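Local coordinates for protein neutral ceramidase (Pseudomonas aeruginosa, PDB 2ZXC) that hydrolyses the N-acyl bond of ceramides to release sphingosine and a free fatty acid, and can also run the reaction in reverse, at residues A[19-24]-A[31-36]; A[97-102]-A[202-207]; A[152-157]-A[178-183]; A[158-163]-A[459-464]; A[407-412]-A[442-447]. All coordinates share one frame; numbering follows the deposited sequence.

Interaction 1: residues A[19-24]-A[31-36]; sequences AEVGMM and QKTAGI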
# COMPACT_ATOMS: atom_id res chain seq x y z
N ALA A 19 -1.92 -17.23 4.42
CA ALA A 19 -2.19 -18.32 3.50
C ALA A 19 -3.64 -18.43 3.09
O ALA A 19 -4.55 -18.26 3.90
CB ALA A 19 -1.72 -19.65 4.07
N GLU A 20 -3.83 -18.68 1.80
CA GLU A 20 -5.14 -18.87 1.19
C GLU A 20 -6.13 -17.71 1.09
O GLU A 20 -7.33 -17.89 1.31
CB GLU A 20 -5.83 -20.08 1.83
CG GLU A 20 -4.98 -21.34 1.72
CD GLU A 20 -5.79 -22.62 1.86
OE1 GLU A 20 -6.60 -22.71 2.81
OE2 GLU A 20 -5.61 -23.53 1.03
N VAL A 21 -5.63 -16.52 0.79
CA VAL A 21 -6.53 -15.41 0.53
C VAL A 21 -5.95 -14.64 -0.65
O VAL A 21 -4.77 -14.27 -0.66
CB VAL A 21 -6.78 -14.47 1.76
CG1 VAL A 21 -6.24 -15.09 3.02
CG2 VAL A 21 -6.24 -13.10 1.50
N GLY A 22 -6.78 -14.46 -1.67
CA GLY A 22 -6.35 -13.76 -2.87
C GLY A 22 -5.56 -12.51 -2.57
O GLY A 22 -5.89 -11.75 -1.66
N MET A 23 -4.50 -12.29 -3.34
CA MET A 23 -3.70 -11.10 -3.14
C MET A 23 -4.32 -9.91 -3.85
O MET A 23 -4.97 -10.05 -4.89
CB MET A 23 -2.26 -11.36 -3.57
CG MET A 23 -1.47 -11.99 -2.42
SD MET A 23 -0.35 -13.32 -2.88
CE MET A 23 1.21 -12.43 -2.91
N MET A 24 -4.11 -8.74 -3.26
CA MET A 24 -4.67 -7.49 -3.76
C MET A 24 -3.76 -6.74 -4.73
O MET A 24 -2.62 -6.42 -4.41
CB MET A 24 -4.99 -6.58 -2.57
CG MET A 24 -5.76 -5.33 -2.93
SD MET A 24 -7.37 -5.75 -3.60
CE MET A 24 -7.37 -4.90 -5.14
N GLN A 31 -3.67 -16.13 -7.46
CA GLN A 31 -2.60 -15.62 -6.61
C GLN A 31 -3.00 -15.48 -5.13
O GLN A 31 -3.32 -14.40 -4.66
CB GLN A 31 -2.09 -14.28 -7.12
CG GLN A 31 -0.99 -13.71 -6.23
CD GLN A 31 -0.58 -12.31 -6.61
OE1 GLN A 31 -1.42 -11.48 -6.97
NE2 GLN A 31 0.72 -12.02 -6.50
N LYS A 32 -2.97 -16.59 -4.40
CA LYS A 32 -3.32 -16.56 -2.99
C LYS A 32 -2.06 -16.59 -2.14
O LYS A 32 -1.05 -17.17 -2.53
CB LYS A 32 -4.22 -17.74 -2.63
CG LYS A 32 -5.53 -17.73 -3.39
CD LYS A 32 -6.49 -18.77 -2.88
CE LYS A 32 -7.80 -18.71 -3.65
NZ LYS A 32 -8.81 -19.63 -3.06
N THR A 33 -2.12 -15.96 -0.98
CA THR A 33 -0.97 -15.92 -0.10
C THR A 33 -0.55 -17.33 0.31
O THR A 33 -1.40 -18.19 0.56
CB THR A 33 -1.26 -15.10 1.17
OG1 THR A 33 -2.37 -15.68 1.86
CG2 THR A 33 -1.57 -13.65 0.81
N ALA A 34 0.75 -17.57 0.36
CA ALA A 34 1.28 -18.87 0.74
C ALA A 34 2.50 -18.67 1.63
O ALA A 34 3.41 -19.50 1.66
CB ALA A 34 1.65 -19.67 -0.50
N GLY A 35 2.52 -17.56 2.36
CA GLY A 35 3.65 -17.31 3.24
C GLY A 35 4.00 -15.85 3.38
O GLY A 35 3.24 -14.96 2.97
N ILE A 36 5.16 -15.59 3.96
CA ILE A 36 5.62 -14.23 4.17
C ILE A 36 7.10 -14.05 3.86
O ILE A 36 7.91 -14.86 4.27
CB ILE A 36 5.45 -13.80 5.65
CG1 ILE A 36 3.97 -13.83 6.06
CG2 ILE A 36 6.04 -12.41 5.86
CD1 ILE A 36 3.76 -13.59 7.55
O HOH W 1 -4.07 -11.03 -7.43
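Met23 and Gln31 cross at about a right angle where the chain folds back on itself in a short antiparallel pairing broken by a beta bulge. The non-hydrogen-bonded pairs Ala19-Ala34 and Gly22-Lys32 lie on either side of the slip, and the chain turns a corner between them at Glu20 and Val21. Three backbone bonds hold the two segments together: Glu20 N to Thr33 O, Thr33 N to Val21 O, and a third in which Met23 N lies 2.8 Å from Gln31 O. Met23 starts with CG anti to its carbonyl carbon (chi1 -86°), then bends twice, which lays the thioether over the glutamine chain. Met23 SD comes to 3.4 Å from Gln31 CG, and the methyl CE ends 3.6 Å from Gln31 NE2. The glutamine itself runs out extended; its NE2 bonds to Asn212 O, while a water bridges Gln31 OE1 and Met23 O. Lys32 stretches past Gly22 toward Gln509, and the Glu20 carboxylate bonds to His548. The pairing thus joins strand 22-24, which partners strand 101-102, to strand 32-36 at the border of the sheet containing strand 584-591. Thr33 points its side chain toward 19-24: its methyl CG2 packs 3.6 Å from Met23 CG, and OG1 (chi1 59°) bonds to Glu17 O; the 3.0 Å approach of Thr33 OG1 to Ala19 N is too badly angled to be a bond.

Interaction 2: residues A[97-102]-A[202-207]; sequences HTHSGP and PVHSTS. With ZN (zinc ion), chain C; 2ED (N-[(1R,2R,3E)-2-hydroxy-1-(hydroxymethyl)heptadec-3-en-1-yl]acetamide), chain D.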
# COMPACT_ATOMS: atom_id res chain seq x y z
N HIS A 97 0.93 0.96 -2.46
CA HIS A 97 0.39 0.29 -3.63
C HIS A 97 1.16 -0.99 -3.96
O HIS A 97 1.36 -1.32 -5.14
CB HIS A 97 0.38 1.23 -4.83
CG HIS A 97 -0.49 0.76 -5.96
ND1 HIS A 97 -1.73 0.20 -5.76
CD2 HIS A 97 -0.32 0.84 -7.30
CE1 HIS A 97 -2.29 -0.04 -6.93
NE2 HIS A 97 -1.46 0.34 -7.88
N THR A 98 1.60 -1.70 -2.92
CA THR A 98 2.28 -2.97 -3.11
C THR A 98 1.21 -3.95 -3.57
O THR A 98 0.07 -3.90 -3.09
CB THR A 98 2.89 -3.52 -1.82
OG1 THR A 98 3.38 -4.84 -2.06
CG2 THR A 98 1.84 -3.58 -0.70
N HIS A 99 1.57 -4.85 -4.47
CA HIS A 99 0.63 -5.82 -5.00
C HIS A 99 0.81 -7.21 -4.38
O HIS A 99 0.24 -8.19 -4.87
CB HIS A 99 0.79 -5.90 -6.53
CG HIS A 99 0.22 -4.73 -7.27
ND1 HIS A 99 0.48 -3.43 -6.93
CD2 HIS A 99 -0.62 -4.68 -8.34
CE1 HIS A 99 -0.16 -2.62 -7.75
NE2 HIS A 99 -0.84 -3.35 -8.61
N SER A 100 1.58 -7.29 -3.31
CA SER A 100 1.84 -8.58 -2.67
C SER A 100 1.28 -8.71 -1.26
O SER A 100 1.94 -9.26 -0.36
CB SER A 100 3.35 -8.86 -2.66
OG SER A 100 3.88 -8.75 -3.97
N GLY A 101 0.06 -8.21 -1.06
CA GLY A 101 -0.57 -8.31 0.24
C GLY A 101 -1.92 -8.98 0.13
O GLY A 101 -2.52 -8.99 -0.95
N PRO A 102 -2.43 -9.57 1.22
CA PRO A 102 -3.75 -10.21 1.16
C PRO A 102 -4.84 -9.17 0.94
O PRO A 102 -4.79 -8.08 1.51
CB PRO A 102 -3.85 -10.92 2.51
CG PRO A 102 -3.02 -10.07 3.41
CD PRO A 102 -1.82 -9.76 2.55
N PRO A 202 6.78 8.46 -7.55
CA PRO A 202 5.89 7.61 -8.36
C PRO A 202 6.49 6.38 -9.01
O PRO A 202 7.45 6.48 -9.77
CB PRO A 202 5.38 8.56 -9.44
CG PRO A 202 5.65 9.89 -8.95
CD PRO A 202 6.94 9.77 -8.18
N VAL A 203 5.90 5.23 -8.73
CA VAL A 203 6.30 3.98 -9.34
C VAL A 203 5.52 2.87 -8.66
O VAL A 203 5.52 2.76 -7.44
CB VAL A 203 7.83 3.70 -9.23
CG1 VAL A 203 8.26 3.53 -7.79
CG2 VAL A 203 8.18 2.46 -10.04
N HIS A 204 4.82 2.08 -9.47
CA HIS A 204 4.04 0.97 -8.95
C HIS A 204 4.95 0.07 -8.12
O HIS A 204 6.12 -0.13 -8.45
CB HIS A 204 3.43 0.16 -10.12
CG HIS A 204 2.00 0.51 -10.42
ND1 HIS A 204 1.63 1.73 -10.93
CD2 HIS A 204 0.86 -0.21 -10.27
CE1 HIS A 204 0.31 1.76 -11.08
NE2 HIS A 204 -0.18 0.59 -10.68
N SER A 205 4.41 -0.44 -7.02
CA SER A 205 5.15 -1.36 -6.16
C SER A 205 4.78 -2.75 -6.64
O SER A 205 4.13 -3.53 -5.94
CB SER A 205 4.74 -1.20 -4.70
OG SER A 205 5.55 -0.23 -4.07
N THR A 206 5.18 -3.03 -7.87
CA THR A 206 4.88 -4.29 -8.53
C THR A 206 6.12 -5.05 -8.95
O THR A 206 6.10 -5.75 -9.95
CB THR A 206 4.04 -4.04 -9.79
OG1 THR A 206 4.70 -3.05 -10.58
CG2 THR A 206 2.65 -3.53 -9.43
N SER A 207 7.21 -4.90 -8.19
CA SER A 207 8.43 -5.63 -8.52
C SER A 207 8.16 -7.12 -8.32
O SER A 207 8.67 -7.94 -9.07
CB SER A 207 9.60 -5.17 -7.65
OG SER A 207 9.90 -3.80 -7.90
ZN ZN C . -2.02 0.44 -10.01
O2 2ED D . -2.95 -2.64 -12.47
O3 2ED D . -3.66 -7.13 -12.99
O1 2ED D . -3.24 -3.62 -15.59
C1 2ED D . -2.68 -5.05 -13.73
C2 2ED D . -2.44 -4.74 -15.20
C3 2ED D . -2.81 -5.94 -16.04
C4 2ED D . -3.30 -5.77 -17.26
C5 2ED D . -3.48 -4.37 -17.82
C6 2ED D . -4.12 -4.45 -19.19
C18 2ED D . -1.85 -3.18 -12.43
C19 2ED D . -0.68 -2.56 -11.73
N 2ED D . -1.63 -4.35 -13.02
C 2ED D . -2.44 -6.53 -13.44
O HOH W 2 -2.26 -1.47 -10.08
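His99 packs against Thr206 and His204 in the zinc site of this amidohydrolase, and its imidazole can be followed outward. CB lies near Ser205 O, the carbonyl that accepts the His99 backbone N at 3.2 Å. From CG onward the ring is covered on one face by the Thr206 methyl: CG2 stands 3.3 Å from the ring centroid, almost on the normal, a clear CH-pi contact. ND1 donates back to His97 O at 2.9 Å, which lies in the ring plane. CD2 shares the methyl and has the ceramide's acetyl methyl C19 4.0 Å away. CE1 touches His204 CD2 at 3.6 Å. At the tip, His99 NE2 bonds to the zinc-bound water, with C19 close by. His97 NE2 and His204 NE2 ligate the zinc ion itself, the edge of the His97 ring toward the face of His204; Glu411 and Tyr448 complete the protein ligands. With ND1 tied to a carbonyl and a methyl pressed on one face, the rotation of His99 is fixed, consistent with a second-shell residue that positions the metal-bound water.

Interaction 3: residues A[152-157]-A[178-183]; sequences ELRNAS and IDPQMS. Unlike the reference sequence in segment 152-157: Ser157 (reference Asn).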
# COMPACT_ATOMS: atom_id res chain seq x y z
N GLU A 152 16.08 14.23 -8.37
CA GLU A 152 15.54 13.45 -9.47
C GLU A 152 16.03 12.01 -9.49
O GLU A 152 17.21 11.74 -9.27
CB GLU A 152 15.84 14.13 -10.81
CG GLU A 152 15.16 15.48 -10.98
CD GLU A 152 15.35 16.05 -12.37
OE1 GLU A 152 16.44 15.82 -12.95
OE2 GLU A 152 14.44 16.73 -12.87
N LEU A 153 15.09 11.11 -9.75
CA LEU A 153 15.36 9.68 -9.84
C LEU A 153 14.83 9.26 -11.21
O LEU A 153 13.63 9.17 -11.42
CB LEU A 153 14.58 8.93 -8.75
CG LEU A 153 15.23 7.73 -8.05
CD1 LEU A 153 14.12 6.80 -7.58
CD2 LEU A 153 16.17 6.99 -8.98
N ARG A 154 15.75 9.03 -12.14
CA ARG A 154 15.39 8.66 -13.50
C ARG A 154 15.66 7.21 -13.79
O ARG A 154 15.42 6.73 -14.90
CB ARG A 154 16.18 9.52 -14.48
CG ARG A 154 15.85 10.97 -14.37
CD ARG A 154 16.85 11.85 -15.07
NE ARG A 154 16.28 13.19 -15.15
CZ ARG A 154 15.13 13.45 -15.76
NH1 ARG A 154 14.45 12.47 -16.34
NH2 ARG A 154 14.65 14.69 -15.78
N ASN A 155 16.15 6.49 -12.80
CA ASN A 155 16.47 5.10 -13.05
C ASN A 155 15.69 4.07 -12.22
O ASN A 155 16.12 2.93 -12.07
CB ASN A 155 18.00 4.91 -12.94
CG ASN A 155 18.46 4.44 -11.57
OD1 ASN A 155 19.33 3.57 -11.49
ND2 ASN A 155 17.90 5.00 -10.51
N ALA A 156 14.53 4.46 -11.72
CA ALA A 156 13.71 3.56 -10.92
C ALA A 156 12.30 3.36 -11.46
O ALA A 156 11.45 2.80 -10.77
CB ALA A 156 13.64 4.07 -9.49
N SER A 157 12.03 3.82 -12.68
CA SER A 157 10.70 3.67 -13.24
C SER A 157 10.64 3.90 -14.74
O SER A 157 11.58 4.40 -15.35
CB SER A 157 9.75 4.65 -12.56
OG SER A 157 10.13 5.99 -12.84
N ILE A 178 8.49 9.66 -17.64
CA ILE A 178 8.83 9.56 -16.23
C ILE A 178 8.69 10.85 -15.42
O ILE A 178 8.98 11.94 -15.92
CB ILE A 178 10.28 9.06 -16.08
CG1 ILE A 178 10.35 7.59 -16.49
CG2 ILE A 178 10.77 9.26 -14.66
CD1 ILE A 178 11.76 7.06 -16.61
N ASP A 179 8.22 10.72 -14.19
CA ASP A 179 8.14 11.87 -13.29
C ASP A 179 9.29 11.53 -12.36
O ASP A 179 9.14 10.75 -11.42
CB ASP A 179 6.82 11.90 -12.51
CG ASP A 179 6.80 13.01 -11.47
OD1 ASP A 179 7.84 13.68 -11.29
OD2 ASP A 179 5.75 13.23 -10.83
N PRO A 180 10.48 12.11 -12.62
CA PRO A 180 11.70 11.89 -11.84
C PRO A 180 11.74 12.52 -10.46
O PRO A 180 12.66 12.27 -9.70
CB PRO A 180 12.76 12.49 -12.74
CG PRO A 180 12.07 13.73 -13.22
CD PRO A 180 10.68 13.20 -13.59
N GLN A 181 10.75 13.33 -10.14
CA GLN A 181 10.79 14.00 -8.85
C GLN A 181 10.43 13.20 -7.61
O GLN A 181 9.39 12.55 -7.54
CB GLN A 181 9.93 15.26 -8.87
CG GLN A 181 9.89 15.96 -7.52
CD GLN A 181 9.22 17.31 -7.58
OE1 GLN A 181 9.89 18.34 -7.68
NE2 GLN A 181 7.90 17.32 -7.53
N MET A 182 11.34 13.25 -6.64
CA MET A 182 11.13 12.62 -5.35
C MET A 182 11.18 13.78 -4.37
O MET A 182 12.04 14.66 -4.48
CB MET A 182 12.25 11.63 -5.00
CG MET A 182 12.13 11.11 -3.56
SD MET A 182 13.44 10.02 -3.02
CE MET A 182 12.96 8.46 -3.81
N SER A 183 10.25 13.80 -3.43
CA SER A 183 10.22 14.84 -2.41
C SER A 183 10.44 14.12 -1.10
O SER A 183 10.05 12.96 -0.94
CB SER A 183 8.86 15.55 -2.38
OG SER A 183 8.59 16.25 -3.58
O HOH W 3 8.74 7.93 -11.79
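Ile178 begins the second segment by turning its side chain on Ser157, a residue that is Asn in the reference sequence. Ile178 CG2, anti to the backbone N, lies 3.8 Å from Ser157 OG. Asp179 points its side chain away from 152-157, but its carbonyl takes part through a water that also accepts from Ser157 OG. OD1 of Asp179 receives Gln181 N at 3.1 Å, an Asx turn, and OD2 forms a salt bridge with Arg421. Pro180 carries the largest share of the contact. Its carbonyl O accepts Leu153 N at 2.7 Å, in the carbonyl plane and on a lone pair, and its ring lies against one face of the Arg154 guanidinium, with CG 3.8 Å from Arg154 NH2. Glu152 runs along the same ring, pointing the same way. Gln181 then pairs with Glu152, where strands 142-152 and 181-189 meet antiparallel in the mixed sheet. Met182 turns inward, CE 4.3 Å from Leu153 CD1, against helix 265-286. On the outer side, Glu152 OE1 and Arg154 NE make a weak salt bridge of 3.4 Å; the contact thus sets an exposed, weak ion pair against buried backbone bonding and the apolar packing of Leu153 and Met182.

Interaction 4: residues A[158-163]-A[459-464]; sequences RNRSLL and EYEGGS. With 2ED (N-[(1R,2R,3E)-2-hydroxy-1-(hydroxymethyl)heptadec-3-en-1-yl]acetamide), chain D.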
# COMPACT_ATOMS: atom_id res chain seq x y z
N ARG A 158 9.50 3.52 -15.33
CA ARG A 158 9.25 3.70 -16.75
C ARG A 158 7.75 3.77 -16.97
O ARG A 158 6.98 3.12 -16.28
CB ARG A 158 9.85 2.56 -17.58
CG ARG A 158 9.26 1.18 -17.35
CD ARG A 158 9.77 0.20 -18.40
NE ARG A 158 9.16 0.43 -19.71
CZ ARG A 158 7.94 0.01 -20.04
NH1 ARG A 158 7.20 -0.67 -19.17
NH2 ARG A 158 7.45 0.28 -21.25
N ASN A 159 7.36 4.58 -17.94
CA ASN A 159 5.95 4.75 -18.26
C ASN A 159 5.46 3.53 -19.02
O ASN A 159 6.01 3.17 -20.06
CB ASN A 159 5.77 6.02 -19.08
CG ASN A 159 4.34 6.47 -19.12
OD1 ASN A 159 3.48 5.80 -19.69
ND2 ASN A 159 4.07 7.62 -18.52
N ARG A 160 4.41 2.88 -18.51
CA ARG A 160 3.86 1.68 -19.14
C ARG A 160 2.81 1.98 -20.20
O ARG A 160 2.33 1.08 -20.87
CB ARG A 160 3.26 0.77 -18.07
CG ARG A 160 2.04 1.35 -17.38
CD ARG A 160 1.65 0.53 -16.17
NE ARG A 160 0.32 0.87 -15.68
CZ ARG A 160 -0.23 0.35 -14.59
NH1 ARG A 160 0.44 -0.54 -13.87
NH2 ARG A 160 -1.46 0.71 -14.23
N SER A 161 2.45 3.25 -20.33
CA SER A 161 1.47 3.67 -21.32
C SER A 161 1.97 4.94 -22.01
O SER A 161 1.28 5.96 -22.04
CB SER A 161 0.12 3.91 -20.65
OG SER A 161 -0.35 2.72 -20.03
N LEU A 162 3.17 4.86 -22.59
CA LEU A 162 3.78 6.00 -23.27
C LEU A 162 2.87 6.61 -24.33
O LEU A 162 2.75 7.83 -24.43
CB LEU A 162 5.10 5.59 -23.91
CG LEU A 162 6.36 6.40 -23.59
CD1 LEU A 162 7.34 6.24 -24.73
CD2 LEU A 162 6.02 7.87 -23.39
N LEU A 163 2.23 5.76 -25.13
CA LEU A 163 1.35 6.23 -26.19
C LEU A 163 0.35 7.27 -25.68
O LEU A 163 0.17 8.32 -26.30
CB LEU A 163 0.61 5.05 -26.82
CG LEU A 163 -0.50 5.44 -27.80
CD1 LEU A 163 -0.44 4.57 -29.04
CD2 LEU A 163 -1.85 5.32 -27.12
N GLU A 459 -6.08 3.50 -23.06
CA GLU A 459 -5.16 2.42 -22.75
C GLU A 459 -5.65 1.97 -21.38
O GLU A 459 -6.63 2.51 -20.86
CB GLU A 459 -3.71 2.91 -22.71
CG GLU A 459 -3.08 3.03 -24.10
CD GLU A 459 -1.56 3.16 -24.06
OE1 GLU A 459 -1.06 4.22 -23.61
OE2 GLU A 459 -0.87 2.21 -24.49
N TYR A 460 -4.98 0.99 -20.79
CA TYR A 460 -5.41 0.47 -19.50
C TYR A 460 -5.91 1.49 -18.46
O TYR A 460 -7.01 1.34 -17.93
CB TYR A 460 -4.29 -0.35 -18.87
CG TYR A 460 -4.70 -0.96 -17.55
CD1 TYR A 460 -5.51 -2.09 -17.50
CD2 TYR A 460 -4.30 -0.38 -16.35
CE1 TYR A 460 -5.92 -2.63 -16.28
CE2 TYR A 460 -4.70 -0.91 -15.13
CZ TYR A 460 -5.51 -2.04 -15.11
OH TYR A 460 -5.90 -2.56 -13.89
N GLU A 461 -5.13 2.53 -18.17
CA GLU A 461 -5.54 3.51 -17.17
C GLU A 461 -6.82 4.23 -17.57
O GLU A 461 -7.66 4.55 -16.73
CB GLU A 461 -4.43 4.53 -16.92
CG GLU A 461 -3.12 3.95 -16.41
CD GLU A 461 -2.37 3.17 -17.47
OE1 GLU A 461 -2.55 3.50 -18.67
OE2 GLU A 461 -1.59 2.26 -17.12
N GLY A 462 -6.96 4.50 -18.87
CA GLY A 462 -8.15 5.17 -19.36
C GLY A 462 -9.37 4.29 -19.19
O GLY A 462 -10.42 4.74 -18.76
N GLY A 463 -9.22 3.01 -19.54
CA GLY A 463 -10.33 2.09 -19.40
C GLY A 463 -10.78 2.00 -17.96
O GLY A 463 -11.95 1.73 -17.68
N SER A 464 -9.86 2.25 -17.04
CA SER A 464 -10.19 2.19 -15.62
C SER A 464 -10.39 3.54 -14.97
O SER A 464 -10.26 3.68 -13.75
CB SER A 464 -9.13 1.39 -14.88
OG SER A 464 -9.24 0.03 -15.24
O2 2ED D . -2.95 -2.64 -12.47
O3 2ED D . -3.66 -7.13 -12.99
O1 2ED D . -3.24 -3.62 -15.59
C1 2ED D . -2.68 -5.05 -13.73
C2 2ED D . -2.44 -4.74 -15.20
C3 2ED D . -2.81 -5.94 -16.04
C4 2ED D . -3.30 -5.77 -17.26
C5 2ED D . -3.48 -4.37 -17.82
C6 2ED D . -4.12 -4.45 -19.19
C18 2ED D . -1.85 -3.18 -12.43
C19 2ED D . -0.68 -2.56 -11.73
N 2ED D . -1.63 -4.35 -13.02
C 2ED D . -2.44 -6.53 -13.44
O HOH W 4 1.70 2.76 -25.17
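The wall of the ceramide site brings Arg160 up against Glu461, a salt bridge between a loop and helix 460-463. Arg160 NE donates to Glu461 OE2 at 2.8 Å, with the oxygen near the guanidinium plane; NH2 to the same OE2 is weak, 3.3 Å. The carboxylate plane is turned 36° from the guanidinium. A bend at chi2 (72°) swings Glu461 back so that OE1 receives Ser161 OG at 2.7 Å on the syn side. Ser161 and Glu459 are the N-cap residues of helices 162-165 and 460-463, though the Ser161 side chain caps nothing; two residues earlier, Asn159 OD1 takes Ser161 N in an Asx turn. Glu459 OE1 is bonded to Ser164 OG, and OE2 reaches Leu163 N through a water, while Leu163 CD2 packs 3.8 Å from Glu459 CD. Arg160 NH1 forms a salt bridge with Glu336, NH2 a hydrogen bond with Tyr448 OH, a zinc ligand. The Tyr460 ring plane stands 83° from that guanidinium and faces the ceramide, modelled too close to trust in detail.

Interaction 5: residues A[407-412]-A[442-447]; sequences GAPAEF and ANAYAS. With ZN (zinc ion), chain C; FMT (formic acid), chain E.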
# COMPACT_ATOMS: atom_id res chain seq x y z
N GLY A 407 -4.24 14.33 -0.56
CA GLY A 407 -4.58 12.92 -0.44
C GLY A 407 -5.62 12.64 -1.50
O GLY A 407 -6.76 13.08 -1.39
N ALA A 408 -5.24 11.91 -2.54
CA ALA A 408 -6.16 11.60 -3.63
C ALA A 408 -6.47 10.10 -3.67
O ALA A 408 -5.56 9.28 -3.78
CB ALA A 408 -5.56 12.06 -4.95
N PRO A 409 -7.76 9.73 -3.57
CA PRO A 409 -8.33 8.37 -3.57
C PRO A 409 -8.23 7.56 -4.84
O PRO A 409 -9.17 6.84 -5.17
CB PRO A 409 -9.80 8.59 -3.24
CG PRO A 409 -9.83 9.86 -2.56
CD PRO A 409 -8.83 10.71 -3.32
N ALA A 410 -7.12 7.65 -5.57
CA ALA A 410 -7.04 6.88 -6.80
C ALA A 410 -5.63 6.86 -7.36
O ALA A 410 -4.71 7.42 -6.76
CB ALA A 410 -8.02 7.46 -7.83
N GLU A 411 -5.47 6.20 -8.50
CA GLU A 411 -4.17 6.13 -9.16
C GLU A 411 -4.20 7.21 -10.23
O GLU A 411 -5.05 7.18 -11.12
CB GLU A 411 -3.95 4.76 -9.79
CG GLU A 411 -4.13 3.62 -8.82
CD GLU A 411 -3.67 2.28 -9.34
OE1 GLU A 411 -2.53 2.16 -9.85
OE2 GLU A 411 -4.46 1.32 -9.21
N PHE A 412 -3.28 8.16 -10.14
CA PHE A 412 -3.23 9.24 -11.11
C PHE A 412 -2.03 9.09 -12.01
O PHE A 412 -0.92 8.83 -11.54
CB PHE A 412 -3.14 10.59 -10.40
CG PHE A 412 -4.41 10.99 -9.72
CD1 PHE A 412 -4.86 10.29 -8.60
CD2 PHE A 412 -5.17 12.05 -10.21
CE1 PHE A 412 -6.06 10.64 -7.98
CE2 PHE A 412 -6.37 12.41 -9.60
CZ PHE A 412 -6.82 11.70 -8.48
N ALA A 442 -4.78 7.51 -1.49
CA ALA A 442 -5.09 8.00 -0.15
C ALA A 442 -6.56 8.03 0.24
O ALA A 442 -7.41 8.47 -0.53
CB ALA A 442 -4.49 9.40 0.01
N ASN A 443 -6.85 7.56 1.45
CA ASN A 443 -8.19 7.56 2.04
C ASN A 443 -9.28 6.67 1.44
O ASN A 443 -10.26 6.33 2.12
CB ASN A 443 -8.68 9.01 2.12
CG ASN A 443 -7.82 9.85 3.04
OD1 ASN A 443 -7.70 11.07 2.88
ND2 ASN A 443 -7.21 9.19 4.03
N ALA A 444 -9.12 6.31 0.18
CA ALA A 444 -10.06 5.41 -0.49
C ALA A 444 -9.40 5.02 -1.79
O ALA A 444 -8.29 5.48 -2.09
CB ALA A 444 -11.40 6.11 -0.77
N TYR A 445 -10.05 4.17 -2.56
CA TYR A 445 -9.50 3.75 -3.83
C TYR A 445 -10.60 3.71 -4.86
O TYR A 445 -11.56 2.94 -4.74
CB TYR A 445 -8.85 2.38 -3.71
CG TYR A 445 -8.25 1.91 -5.01
CD1 TYR A 445 -7.02 2.39 -5.44
CD2 TYR A 445 -8.94 1.01 -5.83
CE1 TYR A 445 -6.48 1.99 -6.66
CE2 TYR A 445 -8.42 0.60 -7.05
CZ TYR A 445 -7.19 1.10 -7.46
OH TYR A 445 -6.68 0.73 -8.67
N ALA A 446 -10.47 4.55 -5.88
CA ALA A 446 -11.46 4.63 -6.95
C ALA A 446 -10.79 4.44 -8.31
O ALA A 446 -11.01 5.21 -9.25
CB ALA A 446 -12.19 5.97 -6.90
N SER A 447 -9.95 3.42 -8.39
CA SER A 447 -9.25 3.07 -9.62
C SER A 447 -8.34 4.14 -10.19
O SER A 447 -7.60 4.80 -9.46
CB SER A 447 -10.27 2.62 -10.67
OG SER A 447 -10.96 1.47 -10.22
ZN ZN C . -2.02 0.44 -10.01
C FMT E . -12.91 1.66 -1.99
O1 FMT E . -12.34 2.66 -1.46
O2 FMT E . -13.41 0.71 -1.34
O HOH W 2 -2.26 -1.47 -10.08
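Glu411 and Tyr445 meet at an angle in the zinc site, where the chain leaving strand 403-408 runs beside the loop leading into strand 448-449, which pairs in parallel with strand 411-412. The carboxylate plane is turned 42° from the phenol ring, and Glu411 OE2 comes in at the ring's edge, near its plane. Tyr445 OH donates to that oxygen; the modelled 2.4 Å between Tyr445 OH and Glu411 OE2 is very short, so its exact length is doubtful. The other oxygen, OE1, binds the zinc ion at 1.8 Å and also accepts from Tyr441 OH. With chi1 at -54° and an extended chain beyond CG, Glu411 reaches along the edge of the ring, its CG 3.6 Å from Tyr445 CE1. Tyr445 places its CG anti to the backbone N (chi1 -180°), which carries the ring across to the glutamate; Tyr111 meets the ring edge-to-face. Behind these two, the backbones are stitched by Ala442 N to Ala408 O and Ala446 N to Pro409 O; a third bond, nearly straight, puts Glu411 N 2.7 Å from Ser447 O. Pro409 CB and Ala444 CB close the apolar side at 3.8 Å. Tyr445 probably takes part in substrate binding, as do Gln68 and Ser106. In this crystal all three hold a formate, and Tyr445 N donates to its O1 at 3.0 Å.

How the interactions relate
Interactions 2 and 5 share the zinc ion and its bound water: the first brings two histidines, the second a glutamate, though interaction 5 is mainly backbone bonding. Interaction 4 shares the ceramide with interaction 2, and its Arg160 reaches His204; it is only partly buried and works through charge and water. Interaction 1 is buried but built of backbone pairing and thioether packing, and it joins interaction 2 through strands 22-24 and 101-102, where Met24 N lies 2.8 Å from Gly101 O. Interaction 3, on the opposite side of the chain's centre from interaction 1, has an exposed salt bridge over a buried floor; Val203 and Pro202 of interaction 2 pack on it.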